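Local structure of venom protein 51.1 (Lychas mucronatus, 6ATY) at residues Glu17-Cys20 with Arg21-Tyr25. The protein is a disulfide-rich scorpion venom peptide that probably acts as a neurotoxin, lowering the action potential of myelinated nerves. Numbering follows the deposited sequence.
Sequences EGQC and RIRKY
Arg-23 reaches back one helical turn to Gln-19 and grips it twice through NH1: the bond to the side-chain OE1 is 2.8 Å and lies in the amide's carbonyl plane, while the bond to the backbone O, 3.0 Å, comes from above the peptide plane. A water bridges OE1 and Arg-23 NH2, closing a ring that probably limits rotation of the guanidinium; Gln-19's chain bends at chi2 (-73°) to present its oxygen. Arginine suits this last turn, where its long chain can bring an N-H to a carbonyl near the helix end. The helix closes in a Schellman motif: Tyr-25 N bonds to Cys-20 O (2.9 Å), Lys-24 N to Arg-21 O, and Lys-24 takes the positive phi (72°). On another side, Glu-17 and Arg-21, opposite charges one turn apart, stack carboxylate on guanidinium, planes 6° apart. OE2 sits 3.5 Å from NH1 over the guanidinium face, a purely electrostatic salt bridge; Glu-17 OE1 bonds to Thr-27 OG1 and Arg-21 NE to Phe-26 O, whose ring adds a cation-pi contact. Cys-20 CB packs against Tyr-25 CB at 4.0 Å. The Cys-16–Cys-35 and Cys-20–Cys-37 disulfides tie helix 16-22 to strand 34-38, the cystine-stabilised alpha/beta motif of scorpion toxins, while Gln-19, Arg-23 and Tyr-25 touch strand 3-8.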
ATOM      1  N   GLU A  17       1.961  -0.303  -3.868  1.00 10.98           N
ATOM      2  CA  GLU A  17       1.905  -1.592  -4.594  1.00 11.75           C
ATOM      3  C   GLU A  17       3.153  -2.451  -4.351  1.00 11.86           C
ATOM      4  O   GLU A  17       3.054  -3.645  -4.021  1.00 10.94           O
ATOM      5  CB  GLU A  17       1.709  -1.375  -6.098  1.00 13.07           C
ATOM      6  CG  GLU A  17       1.530  -2.690  -6.864  1.00 13.98           C
ATOM      7  CD  GLU A  17       1.328  -2.532  -8.334  1.00 16.85           C
ATOM      8  OE1 GLU A  17       0.142  -2.437  -8.752  1.00 20.91           O
ATOM      9  OE2 GLU A  17       2.336  -2.496  -9.069  1.00 17.11           O
ATOM     10  N   GLY A  18       4.322  -1.852  -4.469  1.00 12.33           N
ATOM     11  CA  GLY A  18       5.599  -2.582  -4.225  1.00 12.83           C
ATOM     12  C   GLY A  18       5.713  -3.098  -2.786  1.00 13.09           C
ATOM     13  O   GLY A  18       6.110  -4.248  -2.547  1.00 13.23           O
ATOM     14  N   GLN A  19       5.268  -2.272  -1.831  1.00 13.54           N
ATOM     15  CA  GLN A  19       5.291  -2.646  -0.416  1.00 13.63           C
ATOM     16  C   GLN A  19       4.357  -3.810  -0.170  1.00 12.32           C
ATOM     17  O   GLN A  19       4.662  -4.677   0.603  1.00 12.25           O
ATOM     18  CB  GLN A  19       4.909  -1.482   0.486  1.00 14.38           C
ATOM     19  CG  GLN A  19       5.914  -0.352   0.477  1.00 16.61           C
ATOM     20  CD  GLN A  19       7.200  -0.684   1.220  1.00 19.93           C
ATOM     21  OE1 GLN A  19       7.298  -1.653   1.975  1.00 20.78           O
ATOM     22  NE2 GLN A  19       8.190   0.146   1.020  1.00 23.02           N
ATOM     23  N   CYS A  20       3.198  -3.792  -0.812  1.00 12.12           N
ATOM     24  CA  CYS A  20       2.215  -4.874  -0.693  1.00 11.64           C
ATOM     25  C   CYS A  20       2.701  -6.162  -1.381  1.00 11.82           C
ATOM     26  O   CYS A  20       2.516  -7.246  -0.836  1.00 12.10           O
ATOM     27  CB  CYS A  20       0.880  -4.417  -1.273  1.00 11.57           C
ATOM     28  SG  CYS A  20       0.187  -3.044  -0.317  1.00 10.97           S
ATOM     29  N   ARG A  21       3.314  -6.036  -2.563  1.00 12.13           N
ATOM     30  CA  ARG A  21       3.718  -7.198  -3.345  1.00 12.90           C
ATOM     31  C   ARG A  21       4.843  -7.954  -2.667  1.00 12.79           C
ATOM     32  O   ARG A  21       4.805  -9.175  -2.673  1.00 12.48           O
ATOM     33  CB  ARG A  21       4.065  -6.847  -4.790  1.00 14.11           C
ATOM     34  CG  ARG A  21       2.852  -6.424  -5.600  1.00 14.39           C
ATOM     35  CD  ARG A  21       3.162  -6.233  -7.051  1.00 14.73           C
ATOM     36  NE  ARG A  21       1.907  -6.190  -7.791  1.00 14.57           N
ATOM     37  CZ  ARG A  21       1.804  -6.012  -9.109  1.00 15.24           C
ATOM     38  NH1 ARG A  21       2.871  -5.836  -9.847  1.00 14.48           N
ATOM     39  NH2 ARG A  21       0.596  -5.986  -9.689  1.00 14.86           N
ATOM     40  N   ILE A  22       5.778  -7.270  -2.025  1.00 13.93           N
ATOM     41  CA  ILE A  22       6.890  -8.020  -1.292  1.00 15.17           C
ATOM     42  C   ILE A  22       6.337  -8.722  -0.048  1.00 15.74           C
ATOM     43  O   ILE A  22       6.884  -9.746   0.383  1.00 16.04           O
ATOM     44  CB  ILE A  22       8.128  -7.162  -0.958  1.00 16.61           C
ATOM     45  CG1 ILE A  22       7.830  -6.058   0.051  1.00 17.04           C
ATOM     46  CG2 ILE A  22       8.771  -6.625  -2.231  1.00 17.32           C
ATOM     47  CD1 ILE A  22       9.077  -5.391   0.605  1.00 17.65           C
ATOM     48  N   ARG A  23       5.164  -8.255   0.428  1.00 15.39           N
ATOM     49  CA  ARG A  23       4.413  -8.901   1.523  1.00 16.36           C
ATOM     50  C   ARG A  23       3.378  -9.891   1.015  1.00 17.97           C
ATOM     51  O   ARG A  23       2.497 -10.361   1.774  1.00 18.97           O
ATOM     52  CB  ARG A  23       3.751  -7.830   2.388  1.00 16.90           C
ATOM     53  CG  ARG A  23       4.756  -7.021   3.157  1.00 17.23           C
ATOM     54  CD  ARG A  23       4.054  -5.859   3.799  1.00 19.90           C
ATOM     55  NE  ARG A  23       4.890  -5.125   4.732  1.00 21.88           N
ATOM     56  CZ  ARG A  23       5.759  -4.162   4.416  1.00 24.24           C
ATOM     57  NH1 ARG A  23       6.021  -3.805   3.133  1.00 22.41           N
ATOM     58  NH2 ARG A  23       6.396  -3.555   5.415  1.00 26.66           N
ATOM     59  N   LYS A  24       3.475 -10.230  -0.272  1.00 18.04           N
ATOM     60  CA  LYS A  24       2.675 -11.248  -0.915  1.00 19.96           C
ATOM     61  C   LYS A  24       1.222 -10.883  -1.133  1.00 20.09           C
ATOM     62  O   LYS A  24       0.391 -11.775  -1.200  1.00 19.58           O
ATOM     63  CB  LYS A  24       2.816 -12.639  -0.194  1.00 22.01           C
ATOM     64  CG  LYS A  24       4.266 -13.101  -0.040  1.00 23.06           C
ATOM     65  CD  LYS A  24       4.398 -14.497   0.537  1.00 26.64           C
ATOM     66  CE  LYS A  24       5.842 -14.979   0.498  1.00 29.14           C
ATOM     67  NZ  LYS A  24       5.853 -16.466   0.596  1.00 32.63           N
ATOM     68  N   TYR A  25       0.892  -9.584  -1.248  1.00 18.52           N
ATOM     69  CA  TYR A  25      -0.389  -9.165  -1.788  1.00 21.01           C
ATOM     70  C   TYR A  25      -0.208  -8.833  -3.258  1.00 22.90           C
ATOM     71  O   TYR A  25       0.925  -8.694  -3.735  1.00 29.44           O
ATOM     72  CB  TYR A  25      -0.964  -7.973  -1.007  1.00 22.18           C
ATOM     73  CG  TYR A  25      -1.200  -8.327   0.437  1.00 25.32           C
ATOM     74  CD1 TYR A  25      -0.173  -8.174   1.362  1.00 28.48           C
ATOM     75  CD2 TYR A  25      -2.415  -8.850   0.871  1.00 29.37           C
ATOM     76  CE1 TYR A  25      -0.336  -8.528   2.681  1.00 30.92           C
ATOM     77  CE2 TYR A  25      -2.595  -9.220   2.208  1.00 31.56           C
ATOM     78  CZ  TYR A  25      -1.525  -9.067   3.098  1.00 32.93           C
ATOM     79  OH  TYR A  25      -1.621  -9.366   4.439  1.00 39.52           O
TER
HETATM   80  O   HOH W   1       8.788  -1.879   4.319  1.00 35.86           O